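Local coordinates for protein isomerase/lactonizing enzyme (Agrobacterium tumefaciens, PDB 1RVK) that is of uncertain function but belongs to the mandelate racemase/muconate lactonizing branch of the enolase superfamily and binds a magnesium ion in its barrel domain, at residues Gly288-Pro291 with Ala292-Met296. Numbering follows the deposited sequence.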
ATOM      1  N   GLY A 288       0.218  10.061   3.895  1.00 11.76           N
ATOM      2  CA  GLY A 288       0.405  10.795   2.657  1.00 11.45           C
ATOM      3  C   GLY A 288       1.744  10.654   1.960  1.00 12.70           C
ATOM      4  O   GLY A 288       2.674  10.020   2.464  1.00 11.81           O
ATOM      5  N   ILE A 289       1.823  11.250   0.776  1.00 11.19           N
ATOM      6  CA  ILE A 289       3.037  11.231  -0.024  1.00 12.19           C
ATOM      7  C   ILE A 289       4.127  12.035   0.680  1.00 12.38           C
ATOM      8  O   ILE A 289       5.281  11.623   0.717  1.00 13.92           O
ATOM      9  CB  ILE A 289       2.762  11.822  -1.433  1.00 11.61           C
ATOM     10  CG1 ILE A 289       1.896  10.844  -2.230  1.00 14.01           C
ATOM     11  CG2 ILE A 289       4.067  12.085  -2.175  1.00 11.82           C
ATOM     12  CD1 ILE A 289       1.366  11.418  -3.534  1.00 13.55           C
ATOM     13  N   THR A 290       3.758  13.175   1.257  1.00 12.71           N
ATOM     14  CA  THR A 290       4.736  14.012   1.947  1.00 14.79           C
ATOM     15  C   THR A 290       5.489  13.235   3.038  1.00 13.38           C
ATOM     16  O   THR A 290       6.716  13.161   3.010  1.00 15.34           O
ATOM     17  CB  THR A 290       4.061  15.267   2.525  1.00 16.03           C
ATOM     18  OG1 THR A 290       3.407  15.975   1.461  1.00 17.33           O
ATOM     19  CG2 THR A 290       5.094  16.187   3.171  1.00 20.03           C
ATOM     20  N   PRO A 291       4.771  12.637   4.006  1.00 11.74           N
ATOM     21  CA  PRO A 291       5.500  11.889   5.039  1.00 10.98           C
ATOM     22  C   PRO A 291       6.152  10.609   4.507  1.00 12.30           C
ATOM     23  O   PRO A 291       7.143  10.136   5.061  1.00 10.52           O
ATOM     24  CB  PRO A 291       4.427  11.621   6.100  1.00 11.09           C
ATOM     25  CG  PRO A 291       3.150  11.609   5.305  1.00 11.46           C
ATOM     26  CD  PRO A 291       3.348  12.767   4.361  1.00 10.66           C
ATOM     27  N   ALA A 292       5.606  10.047   3.432  1.00 11.65           N
ATOM     28  CA  ALA A 292       6.193   8.835   2.859  1.00 11.92           C
ATOM     29  C   ALA A 292       7.581   9.185   2.328  1.00 12.96           C
ATOM     30  O   ALA A 292       8.539   8.434   2.514  1.00 13.11           O
ATOM     31  CB  ALA A 292       5.314   8.293   1.732  1.00 13.26           C
ATOM     32  N   LEU A 293       7.689  10.332   1.667  1.00 10.93           N
ATOM     33  CA  LEU A 293       8.976  10.764   1.139  1.00 12.09           C
ATOM     34  C   LEU A 293       9.956  10.972   2.288  1.00 11.90           C
ATOM     35  O   LEU A 293      11.133  10.642   2.168  1.00 11.29           O
ATOM     36  CB  LEU A 293       8.824  12.057   0.328  1.00 15.19           C
ATOM     37  CG  LEU A 293       8.363  11.905  -1.130  1.00 18.56           C
ATOM     38  CD1 LEU A 293       9.464  11.257  -1.951  1.00 19.86           C
ATOM     39  CD2 LEU A 293       7.114  11.064  -1.202  1.00 23.01           C
ATOM     40  N   LYS A 294       9.472  11.512   3.404  1.00 11.37           N
ATOM     41  CA  LYS A 294      10.345  11.721   4.555  1.00 11.83           C
ATOM     42  C   LYS A 294      10.891  10.389   5.059  1.00 11.71           C
ATOM     43  O   LYS A 294      12.063  10.294   5.422  1.00 12.04           O
ATOM     44  CB  LYS A 294       9.597  12.437   5.684  1.00 12.14           C
ATOM     45  CG  LYS A 294       9.226  13.870   5.343  1.00 13.91           C
ATOM     46  CD  LYS A 294       8.506  14.538   6.489  1.00 18.50           C
ATOM     47  CE  LYS A 294       8.165  15.983   6.135  1.00 20.05           C
ATOM     48  NZ  LYS A 294       7.375  16.621   7.212  1.00 23.99           N
ATOM     49  N   THR A 295      10.049   9.359   5.083  1.00 10.26           N
ATOM     50  CA  THR A 295      10.495   8.047   5.541  1.00 10.69           C
ATOM     51  C   THR A 295      11.515   7.446   4.567  1.00 11.05           C
ATOM     52  O   THR A 295      12.428   6.733   4.984  1.00  9.57           O
ATOM     53  CB  THR A 295       9.310   7.058   5.703  1.00 11.68           C
ATOM     54  OG1 THR A 295       8.727   6.783   4.424  1.00 17.05           O
ATOM     55  CG2 THR A 295       8.249   7.646   6.618  1.00 11.38           C
HETATM   56  N   MSE A 296      11.366   7.729   3.275  1.00 10.84           N
HETATM   57  CA  MSE A 296      12.305   7.210   2.280  1.00 11.67           C
HETATM   58  C   MSE A 296      13.678   7.843   2.488  1.00 11.59           C
HETATM   59  O   MSE A 296      14.705   7.169   2.420  1.00 10.99           O
HETATM   60  CB  MSE A 296      11.830   7.522   0.852  1.00 11.90           C
HETATM   61  CG  MSE A 296      10.526   6.863   0.428  1.00 14.42           C
HETATM   62 SE   MSE A 296      10.595   4.930   0.439  1.00 17.33          SE
HETATM   63  CE  MSE A 296      12.114   4.661  -0.736  1.00 16.53           C
TER
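The bond from Ala292 N to Gly288 O, 3.1 Å long with an N-H...O angle of 143°, closes the first turn of helix 289-301, with Gly288 capping it from just before the helix. The same i to i+4 bonding follows from Lys294 N to Thr290 O at 3.2 Å, and from Thr295 N to Pro291 O at 3.0 Å. Pro291 has no N-H to give, which costs nothing in the first turn, where an amide has no carbonyl of the helix to pair with.

On one flank the side chains of Ile289 and Leu293 run alongside each other. The CG2 branch of Ile289, opposite the amide nitrogen, makes an apolar contact with Leu293 CD2, though the placement of that leucine methyl is uncertain; both side chains also rest on Val318 of helix 313-321. On another flank the extended chain of Lys294 passes Thr290, whose CG2 lies 4.3 Å from Lys294 CE. Further along, a chi1 of 66° swings Thr295 OG1 back over the preceding turn to donate to Ala292 O in a very short hydrogen bond of 2.5 Å, a length to be read with caution; that carbonyl also accepts from Met296 N at 3.0 Å.

Farther out, Lys294 NZ forms a salt bridge with Glu79 of helix 78-89, Thr290 OG1 is hydrogen-bonded to Asp105 OD1 and Trp109 NE1 of helix 98-116, which Ile289 also touches, and Thr295 OG1 to Thr281 OG1 on barrel strand 278-281. Pro291 packs on Trp82 of helix 78-89. A helix on the outside of the TIM-type barrel thus faces helices of the N-terminal capping domain through mixed contacts, and where this mostly buried turn meets its surroundings, its threonine hydroxyls and lysine ammonium all find polar partners.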